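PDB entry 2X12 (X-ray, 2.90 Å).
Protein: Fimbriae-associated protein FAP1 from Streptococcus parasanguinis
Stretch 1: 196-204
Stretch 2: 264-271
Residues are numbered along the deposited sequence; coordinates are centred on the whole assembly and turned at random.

Stretch 1 196-204: EYDPTTILK
Stretch 2 (264-271) GVTKHTIT

This contact is a short antiparallel strand pairing, closed by two backbone hydrogen bonds and extended beyond the strand by a small apolar cluster around Val265. Glu196 and Tyr197 end one strand; His268 to Thr271 begin the other, and the chain runs extended into it from Val265. Register sets Glu196 opposite Thr269 (CA to CA 4.9 Å), a non-hydrogen-bonded pair, and Tyr197 opposite His268 (CA to CA 5.2 Å), the hydrogen-bonded pair. There Tyr197 N donates to His268 O at 3.1 Å and 145°, while His268 N donates to Tyr197 O at 2.8 Å and 168°, the straighter bond. Tyr197 O also receives a CA-H contact from Lys267 CA at 3.4 Å. Backbone phi/psi is -96/131 at Tyr197 and -142/159 at His268.

The paired side chains fall on two faces. Glu196 and Thr269 share one: with chi1 and chi2 both m, the end of Glu196 comes nearer the other strand, where OE1 accepts a hydrogen bond from Thr269 OG1 (chi1 m) at 2.9 Å. Tyr197 (t) and His268 (m) share the other, with Tyr197 CB 4.4 Å from His268 CB and the rings meeting obliquely. Ile270 (chi1 m, chi2 t) brings its CD1 within 4.0 Å of Tyr197 CB.

Past Tyr197 the pairing gives way to a turn. Asp198 (t, phi/psi -133/84) lies beside Lys267, CA to CA 4.5 Å, and Pro199 follows at -81/-3. Thr200 to Ile202 keep helical phi/psi, and Leu203 N donates to Pro199 O at 2.9 Å, closing a helix-like turn. Val265 (t, phi/psi -112/129) points toward this turn: its CG1 lies 3.7 Å from Leu203 CB and 4.1 Å from Pro199 CG. The rule is economical: two backbone bonds mark the register, and one valine packs against the turn that follows.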

ATOM      1  N   GLU A 196      -6.433  -3.949  -2.967  1.00 37.35           N
ATOM      2  CA  GLU A 196      -7.685  -4.299  -2.375  1.00 38.72           C
ATOM      3  C   GLU A 196      -7.422  -4.377  -0.905  1.00 36.72           C
ATOM      4  O   GLU A 196      -6.805  -5.337  -0.442  1.00 37.20           O
ATOM      5  CB  GLU A 196      -8.149  -5.645  -2.884  1.00 41.93           C
ATOM      6  CG  GLU A 196      -8.514  -5.662  -4.371  1.00 46.94           C
ATOM      7  CD  GLU A 196      -9.698  -4.758  -4.765  1.00 52.44           C
ATOM      8  OE1 GLU A 196     -10.227  -4.011  -3.893  1.00 54.69           O
ATOM      9  OE2 GLU A 196     -10.085  -4.804  -5.971  1.00 56.40           O
ATOM     10  N   TYR A 197      -7.884  -3.341  -0.207  1.00 34.81           N
ATOM     11  CA  TYR A 197      -7.775  -3.164   1.235  1.00 33.22           C
ATOM     12  C   TYR A 197      -9.044  -3.645   1.940  1.00 34.88           C
ATOM     13  O   TYR A 197     -10.141  -3.292   1.545  1.00 35.60           O
ATOM     14  CB  TYR A 197      -7.566  -1.677   1.504  1.00 31.01           C
ATOM     15  CG  TYR A 197      -7.307  -1.229   2.937  1.00 29.34           C
ATOM     16  CD1 TYR A 197      -6.501  -1.945   3.805  1.00 28.46           C
ATOM     17  CD2 TYR A 197      -7.803  -0.018   3.384  1.00 29.49           C
ATOM     18  CE1 TYR A 197      -6.213  -1.457   5.086  1.00 28.07           C
ATOM     19  CE2 TYR A 197      -7.526   0.480   4.667  1.00 29.22           C
ATOM     20  CZ  TYR A 197      -6.739  -0.239   5.526  1.00 28.32           C
ATOM     21  OH  TYR A 197      -6.510   0.248   6.816  1.00 25.78           O
ATOM     22  N   ASP A 198      -8.880  -4.463   2.975  1.00 36.07           N
ATOM     23  CA  ASP A 198      -9.998  -4.962   3.788  1.00 38.76           C
ATOM     24  C   ASP A 198      -9.758  -4.850   5.282  1.00 37.34           C
ATOM     25  O   ASP A 198      -9.338  -5.783   5.924  1.00 38.65           O
ATOM     26  CB  ASP A 198     -10.267  -6.431   3.460  1.00 42.15           C
ATOM     27  CG  ASP A 198     -11.453  -6.975   4.213  1.00 47.59           C
ATOM     28  OD1 ASP A 198     -12.344  -6.170   4.593  1.00 51.14           O
ATOM     29  OD2 ASP A 198     -11.490  -8.202   4.437  1.00 54.64           O
ATOM     30  N   PRO A 199     -10.034  -3.706   5.852  1.00 36.31           N
ATOM     31  CA  PRO A 199      -9.771  -3.543   7.265  1.00 35.84           C
ATOM     32  C   PRO A 199     -10.875  -4.134   8.124  1.00 37.83           C
ATOM     33  O   PRO A 199     -10.799  -4.158   9.327  1.00 37.23           O
ATOM     34  CB  PRO A 199      -9.682  -2.027   7.417  1.00 33.93           C
ATOM     35  CG  PRO A 199     -10.457  -1.500   6.324  1.00 34.67           C
ATOM     36  CD  PRO A 199     -10.287  -2.430   5.193  1.00 35.95           C
ATOM     37  N   THR A 200     -11.883  -4.626   7.454  1.00 40.80           N
ATOM     38  CA  THR A 200     -13.054  -5.199   8.037  1.00 43.43           C
ATOM     39  C   THR A 200     -12.806  -6.223   9.097  1.00 45.23           C
ATOM     40  O   THR A 200     -13.638  -6.382   9.978  1.00 46.12           O
ATOM     41  CB  THR A 200     -13.849  -5.791   6.887  1.00 46.16           C
ATOM     42  OG1 THR A 200     -14.633  -4.724   6.367  1.00 45.21           O
ATOM     43  CG2 THR A 200     -14.715  -7.047   7.248  1.00 50.67           C
ATOM     44  N   THR A 201     -11.687  -6.936   9.040  1.00 46.33           N
ATOM     45  CA  THR A 201     -11.472  -7.966  10.075  1.00 48.54           C
ATOM     46  C   THR A 201     -10.727  -7.393  11.287  1.00 45.94           C
ATOM     47  O   THR A 201     -11.076  -7.662  12.429  1.00 47.49           O
ATOM     48  CB  THR A 201     -10.782  -9.224   9.530  1.00 50.71           C
ATOM     49  OG1 THR A 201     -11.422  -9.581   8.312  1.00 54.09           O
ATOM     50  CG2 THR A 201     -10.903 -10.432  10.527  1.00 53.46           C
ATOM     51  N   ILE A 202      -9.730  -6.569  11.041  1.00 42.33           N
ATOM     52  CA  ILE A 202      -9.095  -5.868  12.125  1.00 39.06           C
ATOM     53  C   ILE A 202     -10.122  -5.038  12.889  1.00 37.76           C
ATOM     54  O   ILE A 202     -10.130  -5.075  14.105  1.00 37.87           O
ATOM     55  CB  ILE A 202      -7.996  -4.946  11.600  1.00 36.77           C
ATOM     56  CG1 ILE A 202      -6.857  -5.764  10.988  1.00 36.92           C
ATOM     57  CG2 ILE A 202      -7.478  -4.062  12.698  1.00 35.60           C
ATOM     58  CD1 ILE A 202      -7.017  -5.981   9.509  1.00 38.55           C
ATOM     59  N   LEU A 203     -10.960  -4.288  12.171  1.00 36.47           N
ATOM     60  CA  LEU A 203     -11.928  -3.341  12.757  1.00 35.30           C
ATOM     61  C   LEU A 203     -13.330  -3.949  12.823  1.00 37.96           C
ATOM     62  O   LEU A 203     -14.309  -3.372  12.396  1.00 37.70           O
ATOM     63  CB  LEU A 203     -11.916  -2.020  11.985  1.00 33.41           C
ATOM     64  CG  LEU A 203     -10.526  -1.304  11.920  1.00 30.26           C
ATOM     65  CD1 LEU A 203     -10.506   0.003  11.005  1.00 22.53           C
ATOM     66  CD2 LEU A 203      -9.979  -1.041  13.343  1.00 24.86           C
ATOM     67  N   LYS A 204     -13.375  -5.143  13.399  1.00 40.53           N
ATOM     68  CA  LYS A 204     -14.591  -5.911  13.648  1.00 44.02           C
ATOM     69  C   LYS A 204     -15.645  -5.147  14.390  1.00 43.72           C
ATOM     70  O   LYS A 204     -16.825  -5.306  14.119  1.00 46.99           O
ATOM     71  CB  LYS A 204     -14.281  -7.127  14.540  1.00 46.24           C
ATOM     72  CG  LYS A 204     -14.043  -8.501  13.857  1.00 51.34           C
ATOM     73  CD  LYS A 204     -14.148  -9.619  14.955  1.00 57.77           C
ATOM     74  CE  LYS A 204     -13.924 -11.056  14.395  1.00 62.01           C
ATOM     75  NZ  LYS A 204     -14.851 -12.092  15.045  1.00 63.71           N
ATOM     76  N   GLY A 264     -18.813   3.964   8.822  1.00 39.19           N
ATOM     77  CA  GLY A 264     -18.376   2.695   9.372  1.00 38.94           C
ATOM     78  C   GLY A 264     -17.120   2.253   8.684  1.00 37.04           C
ATOM     79  O   GLY A 264     -16.434   3.065   8.074  1.00 36.19           O
ATOM     80  N   VAL A 265     -16.834   0.960   8.778  1.00 37.53           N
ATOM     81  CA  VAL A 265     -15.614   0.369   8.222  1.00 35.98           C
ATOM     82  C   VAL A 265     -15.980  -0.544   7.057  1.00 37.61           C
ATOM     83  O   VAL A 265     -16.848  -1.379   7.193  1.00 39.50           O
ATOM     84  CB  VAL A 265     -14.901  -0.437   9.346  1.00 34.96           C
ATOM     85  CG1 VAL A 265     -13.681  -1.157   8.827  1.00 34.78           C
ATOM     86  CG2 VAL A 265     -14.508   0.490  10.471  1.00 32.56           C
ATOM     87  N   THR A 266     -15.335  -0.371   5.911  1.00 37.35           N
ATOM     88  CA  THR A 266     -15.625  -1.227   4.743  1.00 39.52           C
ATOM     89  C   THR A 266     -14.363  -1.520   3.951  1.00 38.24           C
ATOM     90  O   THR A 266     -13.352  -0.810   4.104  1.00 35.03           O
ATOM     91  CB  THR A 266     -16.577  -0.548   3.726  1.00 41.76           C
ATOM     92  OG1 THR A 266     -15.887   0.532   3.079  1.00 40.14           O
ATOM     93  CG2 THR A 266     -17.850  -0.039   4.375  1.00 42.97           C
ATOM     94  N   LYS A 267     -14.469  -2.537   3.085  1.00 40.49           N
ATOM     95  CA  LYS A 267     -13.496  -2.826   2.030  1.00 40.61           C
ATOM     96  C   LYS A 267     -13.283  -1.602   1.219  1.00 39.07           C
ATOM     97  O   LYS A 267     -14.190  -0.832   1.076  1.00 40.08           O
ATOM     98  CB  LYS A 267     -14.031  -3.882   1.072  1.00 44.49           C
ATOM     99  CG  LYS A 267     -14.144  -5.266   1.694  1.00 50.30           C
ATOM    100  CD  LYS A 267     -14.619  -6.320   0.678  1.00 59.29           C
ATOM    101  CE  LYS A 267     -14.447  -7.760   1.254  1.00 62.78           C
ATOM    102  NZ  LYS A 267     -15.219  -8.787   0.468  1.00 66.39           N
ATOM    103  N   HIS A 268     -12.103  -1.444   0.646  1.00 37.36           N
ATOM    104  CA  HIS A 268     -11.842  -0.333  -0.247  1.00 37.19           C
ATOM    105  C   HIS A 268     -10.984  -0.768  -1.385  1.00 37.05           C
ATOM    106  O   HIS A 268     -10.312  -1.759  -1.267  1.00 37.78           O
ATOM    107  CB  HIS A 268     -11.138   0.747   0.506  1.00 34.94           C
ATOM    108  CG  HIS A 268     -11.996   1.410   1.520  1.00 37.51           C
ATOM    109  ND1 HIS A 268     -12.985   2.305   1.175  1.00 40.34           N
ATOM    110  CD2 HIS A 268     -12.025   1.311   2.872  1.00 40.12           C
ATOM    111  CE1 HIS A 268     -13.579   2.741   2.276  1.00 42.09           C
ATOM    112  NE2 HIS A 268     -13.018   2.153   3.320  1.00 42.29           N
ATOM    113  N   THR A 269     -11.009  -0.019  -2.478  1.00 37.33           N
ATOM    114  CA  THR A 269     -10.253  -0.347  -3.675  1.00 37.43           C
ATOM    115  C   THR A 269      -9.468   0.854  -4.062  1.00 35.94           C
ATOM    116  O   THR A 269     -10.028   1.831  -4.533  1.00 37.45           O
ATOM    117  CB  THR A 269     -11.200  -0.695  -4.808  1.00 40.50           C
ATOM    118  OG1 THR A 269     -12.019  -1.788  -4.388  1.00 43.67           O
ATOM    119  CG2 THR A 269     -10.449  -1.064  -6.099  1.00 40.18           C
ATOM    120  N   ILE A 270      -8.168   0.781  -3.846  1.00 34.03           N
ATOM    121  CA  ILE A 270      -7.258   1.894  -4.092  1.00 32.74           C
ATOM    122  C   ILE A 270      -6.569   1.641  -5.405  1.00 33.75           C
ATOM    123  O   ILE A 270      -6.125   0.533  -5.647  1.00 34.72           O
ATOM    124  CB  ILE A 270      -6.171   1.933  -3.016  1.00 30.95           C
ATOM    125  CG1 ILE A 270      -6.793   1.799  -1.610  1.00 30.42           C
ATOM    126  CG2 ILE A 270      -5.309   3.208  -3.120  1.00 28.94           C
ATOM    127  CD1 ILE A 270      -5.801   1.332  -0.522  1.00 28.63           C
ATOM    128  N   THR A 271      -6.489   2.657  -6.251  1.00 34.43           N
ATOM    129  CA  THR A 271      -5.824   2.551  -7.547  1.00 35.49           C
ATOM    130  C   THR A 271      -5.043   3.827  -7.873  1.00 35.56           C
ATOM    131  O   THR A 271      -5.419   4.949  -7.471  1.00 35.51           O
ATOM    132  CB  THR A 271      -6.797   2.385  -8.679  1.00 37.57           C
ATOM    133  OG1 THR A 271      -7.613   3.546  -8.729  1.00 38.16           O
ATOM    134  CG2 THR A 271      -7.637   1.208  -8.465  1.00 38.24           C
TER